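Side-chain contacts in manganese lipoxygenase (Gaeumannomyces graminis, PDB 5FX8), which oxidises linoleic and alpha-linolenic acids with molecular oxygen at a catalytic manganese centre, giving 11S- and 13R-hydroperoxy fatty acids: residues A[97-100]-A[101-104]; A[548-551]-A[552-555]; A[265-268]-A[269-272]; A[455-459]-A[460-464]. One frame throughout, in Å; residues are numbered along the deposited sequence.

Contact 1 (A[97-100]-A[101-104]); sequences VLLW and RQDA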
ATOM      1  N   VAL A  97      10.080  11.419  -4.112  1.00 10.22           N
ATOM      2  CA  VAL A  97       8.877  11.754  -4.849  1.00 10.20           C
ATOM      3  C   VAL A  97       8.985  11.293  -6.298  1.00 10.35           C
ATOM      4  O   VAL A  97       8.016  10.805  -6.879  1.00  9.87           O
ATOM      5  CB  VAL A  97       8.596  13.264  -4.711  1.00  9.51           C
ATOM      6  CG1 VAL A  97       7.485  13.714  -5.669  1.00  8.00           C
ATOM      7  CG2 VAL A  97       8.209  13.531  -3.294  1.00  8.49           C
ATOM      8  N   LEU A  98      10.162  11.401  -6.892  1.00 10.69           N
ATOM      9  CA  LEU A  98      10.340  10.911  -8.252  1.00 11.46           C
ATOM     10  C   LEU A  98      10.091   9.404  -8.357  1.00 12.20           C
ATOM     11  O   LEU A  98       9.350   8.937  -9.238  1.00 15.47           O
ATOM     12  CB  LEU A  98      11.747  11.249  -8.704  1.00 12.28           C
ATOM     13  CG  LEU A  98      11.885  11.648 -10.148  1.00 18.25           C
ATOM     14  CD1 LEU A  98      10.972  12.847 -10.444  1.00 19.14           C
ATOM     15  CD2 LEU A  98      13.327  11.979 -10.356  1.00 14.70           C
ATOM     16  N   LEU A  99      10.726   8.627  -7.477  1.00 11.06           N
ATOM     17  CA  LEU A  99      10.512   7.186  -7.469  1.00 11.50           C
ATOM     18  C   LEU A  99       9.040   6.842  -7.277  1.00 16.55           C
ATOM     19  O   LEU A  99       8.490   5.998  -7.993  1.00 22.20           O
ATOM     20  CB  LEU A  99      11.370   6.554  -6.380  1.00 10.09           C
ATOM     21  CG  LEU A  99      12.876   6.603  -6.599  1.00 11.33           C
ATOM     22  CD1 LEU A  99      13.648   6.237  -5.328  1.00 10.05           C
ATOM     23  CD2 LEU A  99      13.223   5.693  -7.745  1.00 10.57           C
ATOM     24  N   TRP A 100       8.384   7.503  -6.331  1.00 10.78           N
ATOM     25  CA  TRP A 100       6.968   7.280  -6.103  1.00 10.86           C
ATOM     26  C   TRP A 100       6.135   7.599  -7.340  1.00 11.50           C
ATOM     27  O   TRP A 100       5.226   6.840  -7.686  1.00 11.47           O
ATOM     28  CB  TRP A 100       6.527   8.118  -4.912  1.00 10.40           C
ATOM     29  CG  TRP A 100       5.272   7.679  -4.339  1.00  8.91           C
ATOM     30  CD1 TRP A 100       5.116   6.854  -3.302  1.00  8.09           C
ATOM     31  CD2 TRP A 100       3.964   8.045  -4.777  1.00  8.90           C
ATOM     32  NE1 TRP A 100       3.789   6.666  -3.047  1.00  8.28           N
ATOM     33  CE2 TRP A 100       3.053   7.390  -3.937  1.00  7.94           C
ATOM     34  CE3 TRP A 100       3.471   8.872  -5.800  1.00  8.64           C
ATOM     35  CZ2 TRP A 100       1.681   7.517  -4.076  1.00  7.52           C
ATOM     36  CZ3 TRP A 100       2.106   8.995  -5.942  1.00  8.83           C
ATOM     37  CH2 TRP A 100       1.223   8.316  -5.084  1.00  8.50           C
ATOM     38  N   ARG A 101       6.407   8.728  -8.002  1.00 12.25           N
ATOM     39  CA  ARG A 101       5.730   9.066  -9.256  1.00 13.06           C
ATOM     40  C   ARG A 101       5.834   7.932 -10.266  1.00 13.17           C
ATOM     41  O   ARG A 101       4.848   7.568 -10.914  1.00 14.43           O
ATOM     42  CB  ARG A 101       6.334  10.327  -9.893  1.00 12.84           C
ATOM     43  CG  ARG A 101       5.892  11.679  -9.395  1.00 12.31           C
ATOM     44  CD  ARG A 101       6.326  12.796 -10.368  1.00 11.47           C
ATOM     45  NE  ARG A 101       5.614  14.006  -9.995  1.00 10.98           N
ATOM     46  CZ  ARG A 101       6.186  15.019  -9.382  1.00 14.98           C
ATOM     47  NH1 ARG A 101       7.495  14.980  -9.144  1.00 21.40           N
ATOM     48  NH2 ARG A 101       5.468  16.074  -9.028  1.00 19.70           N
ATOM     49  N   GLN A 102       7.041   7.405 -10.471  1.00 14.11           N
ATOM     50  CA  GLN A 102       7.141   6.367 -11.483  1.00 12.87           C
ATOM     51  C   GLN A 102       6.501   5.066 -11.032  1.00 13.72           C
ATOM     52  O   GLN A 102       6.006   4.311 -11.874  1.00 12.73           O
ATOM     53  CB  GLN A 102       8.588   6.156 -11.886  1.00 15.71           C
ATOM     54  CG  GLN A 102       9.432   5.500 -10.868  1.00 21.80           C
ATOM     55  CD  GLN A 102      10.832   5.319 -11.362  1.00 33.76           C
ATOM     56  OE1 GLN A 102      11.219   5.909 -12.374  1.00 44.14           O
ATOM     57  NE2 GLN A 102      11.609   4.506 -10.665  1.00 24.89           N
ATOM     58  N   ASP A 103       6.440   4.814  -9.727  1.00 14.41           N
ATOM     59  CA  ASP A 103       5.843   3.598  -9.211  1.00 11.46           C
ATOM     60  C   ASP A 103       4.328   3.649  -9.076  1.00 11.93           C
ATOM     61  O   ASP A 103       3.729   2.588  -8.930  1.00 12.33           O
ATOM     62  CB  ASP A 103       6.460   3.251  -7.859  1.00 11.14           C
ATOM     63  CG  ASP A 103       7.777   2.536  -8.002  1.00 17.93           C
ATOM     64  OD1 ASP A 103       8.232   2.427  -9.148  1.00 20.96           O
ATOM     65  OD2 ASP A 103       8.373   2.090  -7.001  1.00 19.18           O
ATOM     66  N   ALA A 104       3.686   4.827  -9.118  1.00 11.95           N
ATOM     67  CA  ALA A 104       2.226   4.936  -8.985  1.00  9.88           C
ATOM     68  C   ALA A 104       1.468   4.938 -10.306  1.00 10.22           C
ATOM     69  O   ALA A 104       0.266   4.673 -10.312  1.00 10.61           O
ATOM     70  CB  ALA A 104       1.846   6.205  -8.231  1.00  8.44           C
TER

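Contact 2 (A[548-551]-A[552-555]); sequences KQTV and RDAF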
ATOM      1  N   LYS A 548       9.830  -7.282  -7.313  1.00 17.52           N
ATOM      2  CA  LYS A 548      10.660  -7.858  -6.255  1.00 15.59           C
ATOM      3  C   LYS A 548      10.787  -6.923  -5.047  1.00 14.06           C
ATOM      4  O   LYS A 548      11.857  -6.802  -4.438  1.00 10.97           O
ATOM      5  CB  LYS A 548      12.031  -8.273  -6.794  1.00 18.20           C
ATOM      6  CG  LYS A 548      12.033  -9.670  -7.429  1.00 27.36           C
ATOM      7  CD  LYS A 548      11.316  -9.694  -8.776  1.00 31.23           C
ATOM      8  CE  LYS A 548      10.957 -11.123  -9.211  1.00 36.62           C
ATOM      9  NZ  LYS A 548      10.010 -11.158 -10.381  1.00 26.48           N
ATOM     10  N   GLN A 549       9.662  -6.314  -4.658  1.00 12.71           N
ATOM     11  CA  GLN A 549       9.589  -5.325  -3.586  1.00 11.63           C
ATOM     12  C   GLN A 549       8.655  -5.754  -2.453  1.00  9.68           C
ATOM     13  O   GLN A 549       8.244  -4.936  -1.631  1.00  9.25           O
ATOM     14  CB  GLN A 549       9.162  -3.969  -4.146  1.00 11.52           C
ATOM     15  CG  GLN A 549      10.183  -3.300  -5.018  1.00 10.42           C
ATOM     16  CD  GLN A 549       9.641  -2.049  -5.658  1.00 14.16           C
ATOM     17  OE1 GLN A 549       8.441  -1.945  -5.928  1.00 15.99           O
ATOM     18  NE2 GLN A 549      10.512  -1.080  -5.902  1.00 18.77           N
ATOM     19  N   THR A 550       8.319  -7.018  -2.416  1.00  9.81           N
ATOM     20  CA  THR A 550       7.577  -7.714  -1.388  1.00  9.05           C
ATOM     21  C   THR A 550       8.396  -7.833  -0.100  1.00  8.95           C
ATOM     22  O   THR A 550       9.614  -7.665  -0.099  1.00 12.96           O
ATOM     23  CB  THR A 550       7.195  -9.064  -1.986  1.00 10.35           C
ATOM     24  OG1 THR A 550       5.919  -8.953  -2.590  1.00 16.90           O
ATOM     25  CG2 THR A 550       7.163 -10.135  -1.036  1.00 10.72           C
ATOM     26  N   VAL A 551       7.700  -8.081   1.017  1.00  8.11           N
ATOM     27  CA  VAL A 551       8.348  -8.240   2.316  1.00  7.84           C
ATOM     28  C   VAL A 551       9.351  -9.386   2.346  1.00 10.64           C
ATOM     29  O   VAL A 551      10.342  -9.324   3.073  1.00 15.44           O
ATOM     30  CB  VAL A 551       7.305  -8.449   3.408  1.00 10.63           C
ATOM     31  CG1 VAL A 551       7.988  -8.720   4.746  1.00  7.42           C
ATOM     32  CG2 VAL A 551       6.381  -7.290   3.462  1.00  8.56           C
ATOM     33  N   ARG A 552       9.126 -10.446   1.589  1.00  8.29           N
ATOM     34  CA  ARG A 552      10.151 -11.484   1.530  1.00  9.29           C
ATOM     35  C   ARG A 552      11.466 -11.002   0.915  1.00  9.36           C
ATOM     36  O   ARG A 552      12.521 -11.538   1.253  1.00 10.93           O
ATOM     37  CB  ARG A 552       9.646 -12.673   0.763  1.00  8.54           C
ATOM     38  CG  ARG A 552       8.278 -12.969   1.094  1.00 11.21           C
ATOM     39  CD  ARG A 552       7.870 -14.295   0.496  1.00 11.69           C
ATOM     40  NE  ARG A 552       8.943 -15.257   0.546  1.00 15.13           N
ATOM     41  CZ  ARG A 552       8.950 -16.392  -0.162  1.00 16.28           C
ATOM     42  NH1 ARG A 552       7.966 -16.670  -0.986  1.00 22.82           N
ATOM     43  NH2 ARG A 552       9.947 -17.248  -0.064  1.00 12.59           N
ATOM     44  N   ASP A 553      11.443 -10.026   0.009  1.00  9.92           N
ATOM     45  CA  ASP A 553      12.655  -9.489  -0.601  1.00  9.92           C
ATOM     46  C   ASP A 553      13.206  -8.317   0.176  1.00 12.17           C
ATOM     47  O   ASP A 553      14.075  -7.612  -0.338  1.00 10.55           O
ATOM     48  CB  ASP A 553      12.410  -9.033  -2.056  1.00  9.17           C
ATOM     49  CG  ASP A 553      11.532 -10.001  -2.849  1.00 13.35           C
ATOM     50  OD1 ASP A 553      11.985 -11.154  -3.060  1.00 16.60           O
ATOM     51  OD2 ASP A 553      10.400  -9.624  -3.265  1.00  9.59           O
ATOM     52  N   ALA A 554      12.710  -8.081   1.389  1.00  8.47           N
ATOM     53  CA  ALA A 554      13.086  -6.867   2.109  1.00  7.78           C
ATOM     54  C   ALA A 554      14.589  -6.737   2.267  1.00  7.62           C
ATOM     55  O   ALA A 554      15.127  -5.641   2.129  1.00 12.07           O
ATOM     56  CB  ALA A 554      12.431  -6.814   3.477  1.00  6.61           C
ATOM     57  N   PHE A 555      15.283  -7.827   2.587  1.00  7.80           N
ATOM     58  CA  PHE A 555      16.700  -7.740   2.911  1.00  7.94           C
ATOM     59  C   PHE A 555      17.573  -8.265   1.796  1.00 14.40           C
ATOM     60  O   PHE A 555      18.787  -8.381   1.966  1.00  7.91           O
ATOM     61  CB  PHE A 555      16.993  -8.467   4.224  1.00  7.15           C
ATOM     62  CG  PHE A 555      16.118  -8.027   5.318  1.00  6.69           C
ATOM     63  CD1 PHE A 555      16.197  -6.745   5.793  1.00  6.05           C
ATOM     64  CD2 PHE A 555      15.164  -8.863   5.824  1.00  7.99           C
ATOM     65  CE1 PHE A 555      15.368  -6.311   6.763  1.00  5.25           C
ATOM     66  CE2 PHE A 555      14.335  -8.436   6.796  1.00  7.69           C
ATOM     67  CZ  PHE A 555      14.437  -7.141   7.272  1.00  5.62           C
TER

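Contact 3 (A[265-268]-A[269-272]); sequences LDDK and DDWL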
ATOM      1  N   LEU A 265     -30.476  -5.899  19.672  1.00 19.91           N
ATOM      2  CA  LEU A 265     -31.897  -6.096  19.934  1.00 23.93           C
ATOM      3  C   LEU A 265     -32.776  -4.984  19.368  1.00 19.96           C
ATOM      4  O   LEU A 265     -34.002  -5.104  19.421  1.00 25.72           O
ATOM      5  CB  LEU A 265     -32.151  -6.217  21.445  1.00 20.82           C
ATOM      6  CG  LEU A 265     -31.541  -7.442  22.110  1.00 20.09           C
ATOM      7  CD1 LEU A 265     -32.026  -7.507  23.526  1.00 21.24           C
ATOM      8  CD2 LEU A 265     -31.894  -8.704  21.340  1.00 18.53           C
ATOM      9  N   ASP A 266     -32.190  -3.906  18.861  1.00 22.33           N
ATOM     10  CA  ASP A 266     -32.916  -2.904  18.098  1.00 24.86           C
ATOM     11  C   ASP A 266     -33.476  -3.523  16.826  1.00 25.60           C
ATOM     12  O   ASP A 266     -33.174  -4.657  16.472  1.00 26.33           O
ATOM     13  CB  ASP A 266     -32.001  -1.743  17.700  1.00 22.11           C
ATOM     14  CG  ASP A 266     -31.784  -0.752  18.808  1.00 21.39           C
ATOM     15  OD1 ASP A 266     -30.871  -0.957  19.615  1.00 24.72           O
ATOM     16  OD2 ASP A 266     -32.507   0.250  18.865  1.00 25.16           O
ATOM     17  N   ASP A 267     -34.279  -2.740  16.116  1.00 29.10           N
ATOM     18  CA  ASP A 267     -34.719  -3.160  14.799  1.00 31.82           C
ATOM     19  C   ASP A 267     -33.508  -3.492  13.941  1.00 28.73           C
ATOM     20  O   ASP A 267     -32.426  -2.943  14.113  1.00 27.67           O
ATOM     21  CB  ASP A 267     -35.564  -2.067  14.122  1.00 35.38           C
ATOM     22  CG  ASP A 267     -36.925  -1.856  14.798  1.00 51.98           C
ATOM     23  OD1 ASP A 267     -37.121  -2.367  15.925  1.00 62.03           O
ATOM     24  OD2 ASP A 267     -37.795  -1.160  14.222  1.00 43.95           O
ATOM     25  N   LYS A 268     -33.713  -4.410  13.011  1.00 30.06           N
ATOM     26  CA  LYS A 268     -32.644  -4.868  12.143  1.00 30.24           C
ATOM     27  C   LYS A 268     -31.926  -3.699  11.478  1.00 31.62           C
ATOM     28  O   LYS A 268     -30.696  -3.603  11.539  1.00 35.49           O
ATOM     29  CB  LYS A 268     -33.228  -5.836  11.117  1.00 36.41           C
ATOM     30  CG  LYS A 268     -32.239  -6.524  10.181  1.00 38.53           C
ATOM     31  CD  LYS A 268     -31.815  -5.586   9.016  1.00 46.87           C
ATOM     32  CE  LYS A 268     -31.651  -6.220   7.635  1.00 45.92           C
ATOM     33  NZ  LYS A 268     -31.711  -5.168   6.551  1.00 46.04           N
ATOM     34  N   ASP A 269     -32.672  -2.792  10.838  1.00 36.23           N
ATOM     35  CA  ASP A 269     -32.017  -1.700  10.123  1.00 27.86           C
ATOM     36  C   ASP A 269     -31.378  -0.708  11.068  1.00 24.32           C
ATOM     37  O   ASP A 269     -30.364  -0.111  10.721  1.00 25.89           O
ATOM     38  CB  ASP A 269     -32.995  -0.974   9.222  1.00 33.48           C
ATOM     39  CG  ASP A 269     -33.490  -1.840   8.111  1.00 37.86           C
ATOM     40  OD1 ASP A 269     -32.707  -2.681   7.635  1.00 37.55           O
ATOM     41  OD2 ASP A 269     -34.669  -1.703   7.730  1.00 52.76           O
ATOM     42  N   ASP A 270     -31.931  -0.514  12.258  1.00 24.32           N
ATOM     43  CA  ASP A 270     -31.266   0.382  13.191  1.00 23.11           C
ATOM     44  C   ASP A 270     -29.919  -0.176  13.617  1.00 22.42           C
ATOM     45  O   ASP A 270     -28.927   0.555  13.669  1.00 20.02           O
ATOM     46  CB  ASP A 270     -32.131   0.636  14.412  1.00 27.26           C
ATOM     47  CG  ASP A 270     -33.295   1.551  14.119  1.00 31.31           C
ATOM     48  OD1 ASP A 270     -33.324   2.172  13.041  1.00 30.82           O
ATOM     49  OD2 ASP A 270     -34.188   1.648  14.983  1.00 36.07           O
ATOM     50  N   TRP A 271     -29.863  -1.467  13.949  1.00 22.09           N
ATOM     51  CA  TRP A 271     -28.598  -2.027  14.397  1.00 19.98           C
ATOM     52  C   TRP A 271     -27.610  -2.063  13.258  1.00 19.44           C
ATOM     53  O   TRP A 271     -26.436  -1.727  13.439  1.00 21.79           O
ATOM     54  CB  TRP A 271     -28.787  -3.425  14.970  1.00 18.61           C
ATOM     55  CG  TRP A 271     -27.499  -4.154  15.241  1.00 15.95           C
ATOM     56  CD1 TRP A 271     -27.077  -5.271  14.626  1.00 18.80           C
ATOM     57  CD2 TRP A 271     -26.463  -3.796  16.174  1.00 18.48           C
ATOM     58  NE1 TRP A 271     -25.849  -5.664  15.113  1.00 19.59           N
ATOM     59  CE2 TRP A 271     -25.449  -4.774  16.065  1.00 17.47           C
ATOM     60  CE3 TRP A 271     -26.292  -2.752  17.088  1.00 14.97           C
ATOM     61  CZ2 TRP A 271     -24.292  -4.744  16.825  1.00 13.65           C
ATOM     62  CZ3 TRP A 271     -25.134  -2.730  17.859  1.00 16.16           C
ATOM     63  CH2 TRP A 271     -24.155  -3.718  17.723  1.00 14.55           C
ATOM     64  N   LEU A 272     -28.074  -2.442  12.072  1.00 19.28           N
ATOM     65  CA  LEU A 272     -27.178  -2.446  10.929  1.00 18.88           C
ATOM     66  C   LEU A 272     -26.624  -1.051  10.671  1.00 18.65           C
ATOM     67  O   LEU A 272     -25.424  -0.890  10.425  1.00 16.68           O
ATOM     68  CB  LEU A 272     -27.898  -3.000   9.709  1.00 17.55           C
ATOM     69  CG  LEU A 272     -27.125  -2.971   8.399  1.00 19.86           C
ATOM     70  CD1 LEU A 272     -25.825  -3.687   8.497  1.00 18.47           C
ATOM     71  CD2 LEU A 272     -27.935  -3.595   7.319  1.00 22.46           C
TER
HETATM   72  O   HOH W   1     -34.942  -0.383  17.040  1.00 30.07           O

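Contact 4 (A[455-459]-A[460-464]); sequences APLRR and RAQLV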
ATOM      1  N   ALA A 455      19.989   6.649  25.817  1.00 15.72           N
ATOM      2  CA  ALA A 455      21.410   6.443  25.588  1.00 15.14           C
ATOM      3  C   ALA A 455      22.023   6.410  26.938  1.00 17.95           C
ATOM      4  O   ALA A 455      21.488   7.027  27.838  1.00 25.33           O
ATOM      5  CB  ALA A 455      21.993   7.526  24.787  1.00 14.00           C
ATOM      6  N   PRO A 456      23.127   5.685  27.106  1.00 14.77           N
ATOM      7  CA  PRO A 456      23.803   4.832  26.140  1.00 16.36           C
ATOM      8  C   PRO A 456      23.150   3.500  25.995  1.00 19.12           C
ATOM      9  O   PRO A 456      22.592   2.986  26.954  1.00 24.33           O
ATOM     10  CB  PRO A 456      25.185   4.652  26.746  1.00 18.99           C
ATOM     11  CG  PRO A 456      24.942   4.730  28.167  1.00 21.54           C
ATOM     12  CD  PRO A 456      23.896   5.793  28.347  1.00 18.30           C
ATOM     13  N   LEU A 457      23.281   2.929  24.813  1.00 17.64           N
ATOM     14  CA  LEU A 457      22.642   1.672  24.475  1.00 16.88           C
ATOM     15  C   LEU A 457      23.634   0.556  24.762  1.00 18.95           C
ATOM     16  O   LEU A 457      24.684   0.466  24.123  1.00 17.64           O
ATOM     17  CB  LEU A 457      22.182   1.687  23.012  1.00 15.70           C
ATOM     18  CG  LEU A 457      21.457   0.490  22.383  1.00 18.35           C
ATOM     19  CD1 LEU A 457      20.399   0.847  21.281  1.00 12.16           C
ATOM     20  CD2 LEU A 457      22.485  -0.533  21.873  1.00 16.34           C
ATOM     21  N   ARG A 458      23.299  -0.294  25.729  1.00 23.84           N
ATOM     22  CA  ARG A 458      24.257  -1.236  26.279  1.00 21.35           C
ATOM     23  C   ARG A 458      24.068  -2.669  25.816  1.00 23.03           C
ATOM     24  O   ARG A 458      25.029  -3.440  25.878  1.00 21.65           O
ATOM     25  CB  ARG A 458      24.196  -1.208  27.804  1.00 23.70           C
ATOM     26  CG  ARG A 458      23.801   0.133  28.367  1.00 26.01           C
ATOM     27  CD  ARG A 458      24.257   0.277  29.800  1.00 28.79           C
ATOM     28  NE  ARG A 458      25.690   0.546  29.886  1.00 38.49           N
ATOM     29  CZ  ARG A 458      26.205   1.680  30.339  1.00 30.58           C
ATOM     30  NH1 ARG A 458      25.399   2.643  30.756  1.00 31.91           N
ATOM     31  NH2 ARG A 458      27.516   1.846  30.386  1.00 30.71           N
ATOM     32  N   ARG A 459      22.881  -3.046  25.346  1.00 22.51           N
ATOM     33  CA  ARG A 459      22.563  -4.442  25.069  1.00 22.51           C
ATOM     34  C   ARG A 459      22.144  -4.629  23.617  1.00 20.35           C
ATOM     35  O   ARG A 459      21.302  -3.887  23.124  1.00 22.56           O
ATOM     36  CB  ARG A 459      21.446  -4.913  26.008  1.00 23.29           C
ATOM     37  CG  ARG A 459      21.804  -4.797  27.498  1.00 27.98           C
ATOM     38  CD  ARG A 459      20.669  -5.257  28.434  1.00 29.92           C
ATOM     39  NE  ARG A 459      19.551  -4.317  28.415  1.00 31.09           N
ATOM     40  CZ  ARG A 459      18.403  -4.517  27.773  1.00 28.06           C
ATOM     41  NH1 ARG A 459      18.185  -5.639  27.097  1.00 27.23           N
ATOM     42  NH2 ARG A 459      17.464  -3.583  27.811  1.00 28.55           N
ATOM     43  N   ARG A 460      22.712  -5.636  22.945  1.00 18.95           N
ATOM     44  CA  ARG A 460      22.252  -6.013  21.609  1.00 18.86           C
ATOM     45  C   ARG A 460      20.734  -6.119  21.517  1.00 21.19           C
ATOM     46  O   ARG A 460      20.148  -5.746  20.501  1.00 19.12           O
ATOM     47  CB  ARG A 460      22.840  -7.350  21.194  1.00 24.66           C
ATOM     48  CG  ARG A 460      24.293  -7.367  21.086  1.00 29.86           C
ATOM     49  CD  ARG A 460      24.795  -8.764  21.034  1.00 34.16           C
ATOM     50  NE  ARG A 460      26.227  -8.757  20.832  1.00 36.80           N
ATOM     51  CZ  ARG A 460      26.793  -9.268  19.754  1.00 35.97           C
ATOM     52  NH1 ARG A 460      26.019  -9.835  18.845  1.00 34.35           N
ATOM     53  NH2 ARG A 460      28.106  -9.223  19.587  1.00 34.59           N
ATOM     54  N   ALA A 461      20.084  -6.691  22.534  1.00 18.65           N
ATOM     55  CA  ALA A 461      18.639  -6.851  22.470  1.00 18.98           C
ATOM     56  C   ALA A 461      17.934  -5.530  22.201  1.00 14.95           C
ATOM     57  O   ALA A 461      16.853  -5.520  21.610  1.00 15.72           O
ATOM     58  CB  ALA A 461      18.114  -7.466  23.763  1.00 19.46           C
ATOM     59  N   GLN A 462      18.517  -4.413  22.629  1.00 15.16           N
ATOM     60  CA  GLN A 462      17.873  -3.122  22.418  1.00 16.24           C
ATOM     61  C   GLN A 462      17.943  -2.719  20.959  1.00 13.90           C
ATOM     62  O   GLN A 462      16.934  -2.331  20.360  1.00 16.90           O
ATOM     63  CB  GLN A 462      18.518  -2.052  23.290  1.00 14.55           C
ATOM     64  CG  GLN A 462      18.196  -2.195  24.736  1.00 19.67           C
ATOM     65  CD  GLN A 462      18.824  -1.128  25.569  1.00 19.50           C
ATOM     66  OE1 GLN A 462      19.977  -1.243  25.970  1.00 18.61           O
ATOM     67  NE2 GLN A 462      18.067  -0.072  25.842  1.00 18.17           N
ATOM     68  N   LEU A 463      19.130  -2.806  20.373  1.00 12.16           N
ATOM     69  CA  LEU A 463      19.244  -2.535  18.960  1.00 12.26           C
ATOM     70  C   LEU A 463      18.339  -3.459  18.152  1.00 11.31           C
ATOM     71  O   LEU A 463      17.684  -3.019  17.202  1.00 22.88           O
ATOM     72  CB  LEU A 463      20.704  -2.661  18.540  1.00 12.17           C
ATOM     73  CG  LEU A 463      20.897  -2.353  17.066  1.00 10.48           C
ATOM     74  CD1 LEU A 463      20.435  -0.948  16.815  1.00  9.20           C
ATOM     75  CD2 LEU A 463      22.305  -2.551  16.626  1.00  9.30           C
ATOM     76  N   VAL A 464      18.270  -4.735  18.528  1.00 10.99           N
ATOM     77  CA  VAL A 464      17.432  -5.683  17.803  1.00 11.65           C
ATOM     78  C   VAL A 464      15.962  -5.295  17.918  1.00 13.52           C
ATOM     79  O   VAL A 464      15.189  -5.464  16.969  1.00 16.85           O
ATOM     80  CB  VAL A 464      17.695  -7.121  18.300  1.00 12.31           C
ATOM     81  CG1 VAL A 464      16.698  -8.088  17.755  1.00 11.33           C
ATOM     82  CG2 VAL A 464      19.049  -7.566  17.894  1.00 12.87           C
TER

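Contact 1 (A[97-100]-A[101-104])
In the long helix 86-124, one turn brings W100 under A104 and V97 against R101, each pair four residues apart. A104 CB stands over one face of the indole, 3.9 Å from the centroid of the W100 six-membered ring and 23° off its normal, a CH-pi contact set toward the rim; its nearest ring atom is W100 CZ3 at 3.6 Å. The ring swings under A104 because W100 CG lies trans to the backbone nitrogen (chi1 -162°). One helical turn earlier, V97 CG1 lies over a face of the R101 guanidinium, 3.7 Å from R101 NH1, while L98 CD1 comes to the edge of the same group. Q102 runs alongside L99, with Q102 NE2 3.5 Å from L99 CD2. Beneath these side chains, backbone bonds such as R101 N to V97 O (2.9 Å) keep the alpha-helical pitch. The indole NE1 is bound to S617 O, and the W100 side chain lies about 4 Å from that of the manganese ligand V618. D103 OD2 bonds Q324 NE2. On its flanks W100 meets I328 and V331 of helix 328-336, V97 meets P330 of that helix, and W100 packs on P339 and R101 on S352, both of the second subunit.

Contact 2 (A[548-551]-A[552-555])
D553 N donates to T550 O at 3.0 Å, approaching from above the carbonyl plane, 58° out of it, rather than on a lone pair. The next bond, A554 N to V551 O at 3.2 Å, has the same i to i+3 span, one residue further on, and is tilted further, 72° from its carbonyl plane. Two successive bonds of this span, with V551 and R552 both in helical backbone conformation, define a single 3-10 turn in the loop between helices 526-539 and 558-563. On one flank T550 and R552 lie side by side and point the same way, with T550 CG2 3.7 Å from R552 CG. The polar ends of these two are held elsewhere: T550 OG1 by A610 O and R552 NH2 by V576 O. D553 folds its carboxylate back against the start of the turn: CG is placed beside the backbone nitrogen (chi1 -42°), which leaves D553 OD2 3.5 Å from T550 CB and 4.1 Å from K548 CB. A554 CB lies next to V551 O. Backbone bonds of Q549 with F614 and of V551 with N612 tie this loop to the C-terminal tail, while F555 stacks on F411 and meets F575 edge-to-face.

Contact 3 (A[265-268]-A[269-272])
K268 starts with CG trans to the backbone nitrogen (chi1 -175°), then bends at chi2 (-80°) and again at chi3, and these two bends carry its ammonium across to the carboxylate of the next residue, D269. The resulting salt bridge has K268 NZ 2.9 Å from D269 OD1, met nearly along the C-O axis, and the aliphatic part follows, with K268 CD 3.3 Å from the same oxygen. The pair occupies the first turn of helix 268-305, with D267 at the N-cap position. D267 caps through no side-chain bond; its carbonyl enters the helix instead, W271 N reaching D267 O at 3.0 Å with an N-H...O angle of 167°. L272 N repeats the pattern on K268 O. Carboxylates at D269 and D270 lie at the end of the helix where the backbone N-H groups point outward, a placement consistent with favourable interaction with the helix dipole. D266 and D270 also come close, D266 OD2 lying 4.5 Å from D270 OD2, two like charges whose repulsion is probably eased by K508, which forms a salt bridge with D266 OD2 and touches D270. The W271 ring packs on P249 and I252 of strand 246-253, and its NE1 is hydrogen-bonded to D161 OD1. A water joins the acidic cluster to the backbone: it donates to D266 OD2 at 3.1 Å and to D270 OD2 at 3.0 Å, and accepts from D267 N.

Contact 4 (A[455-459]-A[460-464])
R459 lays its guanidinium flat on the side-chain amide of Q462: the two planes are only 4° apart and stacked, although the chains cross at about a right angle. The contact is made near the rim of the guanidinium, R459 NH2 standing 3.5 Å from Q462 CG and 3.6 Å from Q462 CD. R459 reaches this place by a bend at chi3 (-71°) that turns the end of an otherwise extended chain over Q462, and its NH1 also comes within 3.8 Å of A461 CB. Q462 is straight beyond CG and leaves its backbone with CG beside the nitrogen (chi1 -72°), which sends the amide back over the residues before the helix. There Q462 OE1 receives two weak hydrogen bonds, from R458 N and from R459 N, each at 3.5 Å. On the backbone, Q462 N donates to R459 O at 2.9 Å, from above the carbonyl plane. L457 slides past Q462 in the opposite direction, L457 CG lying 4.0 Å from Q462 CB, and its CD2 touches L463 CB. R460 faces elsewhere, in salt bridges with D417 and D427. With R459 at the N-cap position and Q462 three residues on, the weak bonds to OE1 fold a side chain of the first turn back on the residues that lead into helix 460-481, which carries the manganese ligand H478.

In the fold
Contacts 1 and 2 neighbour each other: D103 OD2 lies 4.0 Å from Q549 NE2 in plain packing, and both approach the C-terminal tail, contact 1 through S617 and contact 2 through N612 and F614. Contact 1 is a surface turn within a helix and meets the second subunit; the other three are partly buried, and none of them touches another chain. Contacts 3 and 4, with centres about 53 Å apart, are both helix N-termini: helix 268-305 carries H290 and H294 and helix 460-481 carries H478, with N482 just beyond its end; all four bind the manganese. Their chemistry differs: carboxylates, a lysine and water in contact 3, stacked arginine and glutamine in contact 4.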